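Local coordinates for putative peptidyl-prolyl cis-trans isomerase Cbf2 (PDB 3RFW), which probably catalyses the cis-trans isomerisation of peptidyl-prolyl bonds and is a SurA-like chaperone and virulence factor of Campylobacter jejuni, at residues 213-216 against 217-220; 68-71 against 72-75; 42-45 against 46-49. All coordinates share one frame; numbering follows the deposited sequence.

Interaction 1: residues 213-216 against 217-220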
loop_
_atom_site.group_PDB
_atom_site.type_symbol
_atom_site.label_atom_id
_atom_site.label_comp_id
_atom_site.label_asym_id
_atom_site.label_seq_id
_atom_site.Cartn_x
_atom_site.Cartn_y
_atom_site.Cartn_z
ATOM N N GLN A 213 -12.675 -25.197 -13.152
ATOM C CA GLN A 213 -13.927 -24.457 -13.123
ATOM C C GLN A 213 -14.164 -23.883 -11.734
ATOM O O GLN A 213 -14.248 -24.620 -10.757
ATOM C CB GLN A 213 -15.084 -25.377 -13.500
ATOM C CG GLN A 213 -16.480 -24.707 -13.460
ATOM C CD GLN A 213 -16.665 -23.698 -14.582
ATOM O OE1 GLN A 213 -16.469 -24.017 -15.763
ATOM N NE2 GLN A 213 -16.946 -22.449 -14.210
ATOM N N ILE A 214 -14.319 -22.567 -11.644
ATOM C CA ILE A 214 -14.814 -21.962 -10.405
ATOM C C ILE A 214 -16.306 -22.181 -10.214
ATOM O O ILE A 214 -17.094 -22.042 -11.157
ATOM C CB ILE A 214 -14.432 -20.454 -10.339
ATOM C CG1 ILE A 214 -12.914 -20.307 -10.490
ATOM C CG2 ILE A 214 -14.896 -19.841 -9.028
ATOM C CD1 ILE A 214 -12.420 -18.900 -10.832
ATOM N N LYS A 215 -16.688 -22.620 -9.022
ATOM C CA LYS A 215 -18.079 -22.942 -8.707
ATOM C C LYS A 215 -18.883 -21.705 -8.292
ATOM O O LYS A 215 -18.343 -20.787 -7.678
ATOM C CB LYS A 215 -18.154 -23.980 -7.575
ATOM C CG LYS A 215 -18.104 -25.460 -8.040
ATOM C CD LYS A 215 -17.782 -26.421 -6.886
ATOM C CE LYS A 215 -17.402 -27.821 -7.405
ATOM N NZ LYS A 215 -17.846 -28.930 -6.492
ATOM N N PHE A 216 -20.197 -21.771 -8.508
ATOM C CA PHE A 216 -21.116 -20.687 -8.204
ATOM C C PHE A 216 -20.974 -20.228 -6.755
ATOM O O PHE A 216 -20.858 -19.034 -6.484
ATOM C CB PHE A 216 -22.558 -21.119 -8.492
ATOM C CG PHE A 216 -23.604 -20.055 -8.176
ATOM C CD1 PHE A 216 -23.562 -18.812 -8.794
ATOM C CD2 PHE A 216 -24.674 -20.342 -7.330
ATOM C CE1 PHE A 216 -24.552 -17.865 -8.569
ATOM C CE2 PHE A 216 -25.661 -19.393 -7.078
ATOM C CZ PHE A 216 -25.592 -18.143 -7.701
ATOM N N ASP A 217 -20.937 -21.176 -5.827
ATOM C CA ASP A 217 -20.808 -20.831 -4.412
ATOM C C ASP A 217 -19.547 -20.039 -4.063
ATOM O O ASP A 217 -19.525 -19.287 -3.102
ATOM C CB ASP A 217 -20.942 -22.073 -3.528
ATOM C CG ASP A 217 -22.397 -22.431 -3.255
ATOM O OD1 ASP A 217 -22.744 -22.671 -2.079
ATOM O OD2 ASP A 217 -23.212 -22.371 -4.202
ATOM N N GLU A 218 -18.509 -20.192 -4.865
ATOM C CA GLU A 218 -17.275 -19.494 -4.618
ATOM C C GLU A 218 -17.415 -18.017 -4.987
ATOM O O GLU A 218 -16.817 -17.158 -4.352
ATOM C CB GLU A 218 -16.137 -20.143 -5.408
ATOM C CG GLU A 218 -16.037 -21.668 -5.224
ATOM C CD GLU A 218 -14.774 -22.273 -5.873
ATOM O OE1 GLU A 218 -14.919 -23.228 -6.681
ATOM O OE2 GLU A 218 -13.649 -21.771 -5.593
ATOM N N VAL A 219 -18.191 -17.723 -6.025
ATOM C CA VAL A 219 -18.196 -16.388 -6.605
ATOM C C VAL A 219 -19.536 -15.648 -6.428
ATOM O O VAL A 219 -19.688 -14.532 -6.908
ATOM C CB VAL A 219 -17.851 -16.447 -8.103
ATOM C CG1 VAL A 219 -18.012 -15.100 -8.711
ATOM C CG2 VAL A 219 -16.420 -16.904 -8.308
ATOM N N LYS A 220 -20.526 -16.285 -5.809
ATOM C CA LYS A 220 -21.894 -15.753 -5.882
ATOM C C LYS A 220 -22.076 -14.428 -5.150
ATOM O O LYS A 220 -22.800 -13.553 -5.629
ATOM C CB LYS A 220 -22.957 -16.776 -5.453
ATOM C CG LYS A 220 -22.959 -17.083 -3.979
ATOM C CD LYS A 220 -23.898 -18.237 -3.627
ATOM C CE LYS A 220 -23.263 -19.126 -2.544
ATOM N NZ LYS A 220 -24.165 -19.374 -1.370
#
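I214 and V219 close a hydrophobic staple around the N terminus of helix 216-246, where the chain leaves strand 199-213 and K215 takes the N-cap position. Their methyls meet tightly, I214 CG2 to V219 CG2 at 3.4 Å. E218 supplies the N3 side-chain half of a capping box: its extended side chain reaches back so that OE1 accepts the amide of K215 (N to OE1 3.0 Å, nearly straight at 167°). That N-H approaches from above the carboxylate plane. E218 CG stands anti to the carbonyl carbon (chi1 -51°), which turns the chain back over the cap. The other half is absent, since the amide of E218 binds the backbone carbonyl K215 O, at 2.9 Å; V219 N binds F216 O at 3.0 Å. K220 CB sits over one face of the F216 ring, 3.8 Å from its centroid, in a CH-pi contact. The F216 ring also meets that of Y100 and touches V96 and K97 of helix 93-103, while the I214 carbonyl accepts a hydrogen bond from the Y100 hydroxyl. With its carboxylate at the first turn, E218 can also be expected to interact favourably with the helix dipole while it occupies the cap amide.

Interaction 2: residues 68-71 against 72-75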
loop_
_atom_site.group_PDB
_atom_site.type_symbol
_atom_site.label_atom_id
_atom_site.label_comp_id
_atom_site.label_asym_id
_atom_site.label_seq_id
_atom_site.Cartn_x
_atom_site.Cartn_y
_atom_site.Cartn_z
ATOM N N GLU A 68 -17.760 25.593 6.575
ATOM C CA GLU A 68 -17.649 24.140 6.565
ATOM C C GLU A 68 -18.900 23.475 7.070
ATOM O O GLU A 68 -19.263 22.412 6.611
ATOM C CB GLU A 68 -16.411 23.656 7.319
ATOM C CG GLU A 68 -15.100 24.068 6.612
ATOM C CD GLU A 68 -15.035 23.618 5.144
ATOM O OE1 GLU A 68 -15.224 22.399 4.883
ATOM O OE2 GLU A 68 -14.753 24.480 4.264
ATOM N N LEU A 69 -19.596 24.133 7.977
ATOM C CA LEU A 69 -20.876 23.647 8.406
ATOM C C LEU A 69 -21.907 23.709 7.266
ATOM O O LEU A 69 -22.708 22.778 7.142
ATOM C CB LEU A 69 -21.393 24.421 9.614
ATOM C CG LEU A 69 -22.782 24.034 10.100
ATOM C CD1 LEU A 69 -22.804 22.595 10.523
ATOM C CD2 LEU A 69 -23.302 24.984 11.186
ATOM N N ASP A 70 -21.903 24.786 6.466
ATOM C CA ASP A 70 -22.810 24.851 5.294
ATOM C C ASP A 70 -22.509 23.687 4.367
ATOM O O ASP A 70 -23.426 23.043 3.888
ATOM C CB ASP A 70 -22.685 26.163 4.503
ATOM C CG ASP A 70 -23.368 27.333 5.191
ATOM O OD1 ASP A 70 -24.243 27.100 6.066
ATOM O OD2 ASP A 70 -22.956 28.489 4.930
ATOM N N ARG A 71 -21.225 23.413 4.138
ATOM C CA ARG A 71 -20.816 22.333 3.265
ATOM C C ARG A 71 -21.273 20.979 3.816
ATOM O O ARG A 71 -21.833 20.175 3.083
ATOM C CB ARG A 71 -19.290 22.352 3.079
ATOM C CG ARG A 71 -18.779 21.415 1.989
ATOM C CD ARG A 71 -17.236 21.303 1.938
ATOM N NE ARG A 71 -16.563 22.595 2.102
ATOM C CZ ARG A 71 -16.298 23.476 1.132
ATOM N NH1 ARG A 71 -16.662 23.253 -0.124
ATOM N NH2 ARG A 71 -15.691 24.621 1.437
ATOM N N ALA A 72 -21.025 20.725 5.107
ATOM C CA ALA A 72 -21.393 19.449 5.735
ATOM C C ALA A 72 -22.903 19.253 5.677
ATOM O O ALA A 72 -23.409 18.150 5.466
ATOM C CB ALA A 72 -20.894 19.405 7.268
ATOM N N LYS A 73 -23.637 20.304 5.957
ATOM C CA LYS A 73 -25.094 20.194 5.973
ATOM C C LYS A 73 -25.656 19.727 4.580
ATOM O O LYS A 73 -26.397 18.738 4.503
ATOM C CB LYS A 73 -25.630 21.556 6.422
ATOM C CG LYS A 73 -27.078 21.881 6.145
ATOM C CD LYS A 73 -27.583 22.828 7.241
ATOM C CE LYS A 73 -28.208 24.097 6.669
ATOM N NZ LYS A 73 -27.165 24.970 6.051
ATOM N N ASP A 74 -25.162 20.336 3.492
ATOM C CA ASP A 74 -25.504 19.920 2.126
ATOM C C ASP A 74 -24.990 18.513 1.804
ATOM O O ASP A 74 -25.761 17.657 1.359
ATOM C CB ASP A 74 -25.042 20.987 1.066
ATOM C CG ASP A 74 -25.890 22.260 1.123
ATOM O OD1 ASP A 74 -26.897 22.262 1.859
ATOM O OD2 ASP A 74 -25.582 23.276 0.459
ATOM N N ALA A 75 -23.756 18.201 2.187
ATOM C CA ALA A 75 -23.217 16.896 1.834
ATOM C C ALA A 75 -23.893 15.765 2.583
ATOM O O ALA A 75 -24.050 14.675 2.060
ATOM C CB ALA A 75 -21.685 16.847 2.053
#
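A72, K73, D74 and A75 donate their amides to the carbonyls of E68, L69, D70 and R71, in the regular i to i+4 pattern of the alpha-helix that spans residues 63-86. The bonds are even: A72 N to E68 O is 2.9 Å, and the longest, D74 N to D70 O, is 3.2 Å yet the straightest at 171°. The more firmly held flank of these two turns carries E68 and R71, tied down by their ion pair and by the second subunit. R71 extends with CG anti to its amide nitrogen (chi1 -170°) and then bends at chi3 (-42°), which brings the guanidinium alongside the E68 carboxylate one turn back. The grip is side-on and two-pronged, with NE to OE1 at 3.1 Å and NH2 to OE2 at 3.0 Å, and E68 CD lies at the edge of the guanidinium, in its plane. The two bonds together limit rotation; both donors come on the syn side but tilted from the carboxylate plane. The remaining nitrogen, NH1, donates to the carbonyl of E18 of the second subunit, and the R71 side chain packs on P22 of that subunit. An intrahelical ion pair thus probably helps to position an arginine for the dimer contact. L69 meets L69 of the other subunit as well.

D70 and K73 mark the looser side, where D70 is solvent-exposed. Their side chains run next to each other and point the same way, but the salt bridge between them is long, D70 OD1 to K73 NZ at 3.6 Å, and probably contributes less than the bidentate pair. K73 also packs on Y65 of the second subunit. A72 CB rests 3.5 Å from E68 O, and A75 CB the same distance from R71 O.

Interaction 3: residues 42-45 against 46-49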
loop_
_atom_site.group_PDB
_atom_site.type_symbol
_atom_site.label_atom_id
_atom_site.label_comp_id
_atom_site.label_asym_id
_atom_site.label_seq_id
_atom_site.Cartn_x
_atom_site.Cartn_y
_atom_site.Cartn_z
ATOM N N GLN A 42 -13.967 10.533 30.237
ATOM C CA GLN A 42 -12.975 11.623 30.348
ATOM C C GLN A 42 -12.768 12.298 29.009
ATOM O O GLN A 42 -12.725 13.508 28.923
ATOM C CB GLN A 42 -11.592 11.092 30.782
ATOM C CG GLN A 42 -11.455 10.730 32.254
ATOM C CD GLN A 42 -9.986 10.567 32.662
ATOM O OE1 GLN A 42 -9.604 9.570 33.288
ATOM N NE2 GLN A 42 -9.147 11.521 32.242
ATOM N N GLN A 43 -12.444 11.493 28.011
ATOM C CA GLN A 43 -12.266 11.997 26.666
ATOM C C GLN A 43 -13.474 12.848 26.190
ATOM O O GLN A 43 -13.305 13.956 25.670
ATOM C CB GLN A 43 -12.016 10.830 25.729
ATOM C CG GLN A 43 -11.627 11.270 24.338
ATOM C CD GLN A 43 -10.964 10.155 23.531
ATOM O OE1 GLN A 43 -10.598 9.087 24.071
ATOM N NE2 GLN A 43 -10.792 10.401 22.235
ATOM N N TYR A 44 -14.680 12.382 26.494
ATOM C CA TYR A 44 -15.903 13.048 26.048
ATOM C C TYR A 44 -16.109 14.370 26.771
ATOM O O TYR A 44 -16.405 15.406 26.138
ATOM C CB TYR A 44 -17.128 12.135 26.249
ATOM C CG TYR A 44 -18.444 12.813 25.873
ATOM C CD1 TYR A 44 -19.167 13.544 26.816
ATOM C CD2 TYR A 44 -18.875 12.850 24.545
ATOM C CE1 TYR A 44 -20.275 14.303 26.459
ATOM C CE2 TYR A 44 -20.029 13.569 24.180
ATOM C CZ TYR A 44 -20.730 14.277 25.137
ATOM O OH TYR A 44 -21.889 14.954 24.786
ATOM N N ILE A 45 -15.804 14.370 28.072
ATOM C CA ILE A 45 -15.846 15.602 28.893
ATOM C C ILE A 45 -14.841 16.637 28.381
ATOM O O ILE A 45 -15.109 17.838 28.292
ATOM C CB ILE A 45 -15.568 15.236 30.406
ATOM C CG1 ILE A 45 -16.804 14.514 30.981
ATOM C CG2 ILE A 45 -15.219 16.490 31.188
ATOM C CD1 ILE A 45 -16.580 13.753 32.278
ATOM N N MET A 46 -13.683 16.160 27.970
ATOM C CA MET A 46 -12.656 17.046 27.418
ATOM C C MET A 46 -13.135 17.666 26.104
ATOM O O MET A 46 -13.007 18.889 25.897
ATOM C CB MET A 46 -11.336 16.277 27.230
ATOM C CG MET A 46 -10.290 16.984 26.344
ATOM S SD MET A 46 -9.552 18.306 27.319
ATOM C CE MET A 46 -8.659 17.261 28.488
ATOM N N GLN A 47 -13.689 16.832 25.224
ATOM C CA GLN A 47 -14.398 17.308 24.006
ATOM C C GLN A 47 -15.494 18.320 24.367
ATOM O O GLN A 47 -15.522 19.398 23.854
ATOM C CB GLN A 47 -14.978 16.098 23.217
ATOM C CG GLN A 47 -15.792 16.431 21.932
ATOM C CD GLN A 47 -17.316 16.572 22.169
ATOM O OE1 GLN A 47 -17.847 16.290 23.257
ATOM N NE2 GLN A 47 -18.025 16.973 21.128
ATOM N N ASP A 48 -16.222 18.064 25.432
ATOM C CA ASP A 48 -17.294 18.974 25.811
ATOM C C ASP A 48 -16.814 20.334 26.265
ATOM O O ASP A 48 -17.392 21.384 25.934
ATOM C CB ASP A 48 -18.167 18.338 26.861
ATOM C CG ASP A 48 -19.427 19.141 27.121
ATOM O OD1 ASP A 48 -20.356 19.070 26.292
ATOM O OD2 ASP A 48 -19.475 19.859 28.147
ATOM N N LEU A 49 -15.651 20.329 26.901
ATOM C CA LEU A 49 -15.112 21.541 27.475
ATOM C C LEU A 49 -14.431 22.315 26.387
ATOM O O LEU A 49 -14.375 23.516 26.450
ATOM C CB LEU A 49 -14.108 21.222 28.611
ATOM C CG LEU A 49 -14.788 20.708 29.899
ATOM C CD1 LEU A 49 -13.773 20.120 30.921
ATOM C CD2 LEU A 49 -15.619 21.811 30.559
HETATM O O HOH W 1 -20.629 17.432 24.129
#
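Y44 and D48, one helical turn apart, are joined through a water: water 1 donates to Y44 OH at 2.9 Å and to D48 OD1 at 2.7 Å. Y44 has CG trans to its amide nitrogen (chi1 177°), which lays the ring along the helix surface and carries the hydroxyl towards the D48 level. E15 of helix 13-24 makes a direct hydrogen bond to the same hydroxyl through OE2, and F19 meets the ring edge-to-face. Q47 bends at chi2 (-93°), and this kink places one end of its amide over a face of the Y44 ring, near the rim. I45 and L49 point the same way side by side, I45 CG2 reaching L49 CD1 at 3.9 Å; both touch V6 of strand 2-6. M46, bent at chi2 and chi3, turns its tip away and packs on G240 of the second subunit, whose Y251 contacts Q42 and I45. Along the backbone, Q47 N binds Q43 O at 2.9 Å, almost straight at 174°. Such spacing, with buried Y44, I45 and L49 against helix 13-24 and strand 2-6, is that of an amphipathic helix in the N-terminal part of a SurA-like chaperone.

From the N terminus, the chain first forms interaction 3 on helix 34-56, then interaction 2 on the next helix, 63-86, and only after the intervening parvulin-type isomerase region reaches interaction 1. Each joins two adjoining turns or a helix start, so none closes a long loop, and the three follow in series without nesting or crossing. Interactions 2 and 3 lie with centres 24 Å apart, on one side of the chain's centre, and both touch the second subunit. Interaction 1, 44 and 50 Å from interactions 2 and 3 between centres, is touched by no other chain of the assembly; it lies at the junction from strand 199-213 into helix 216-246 and packs F216 on helix 93-103.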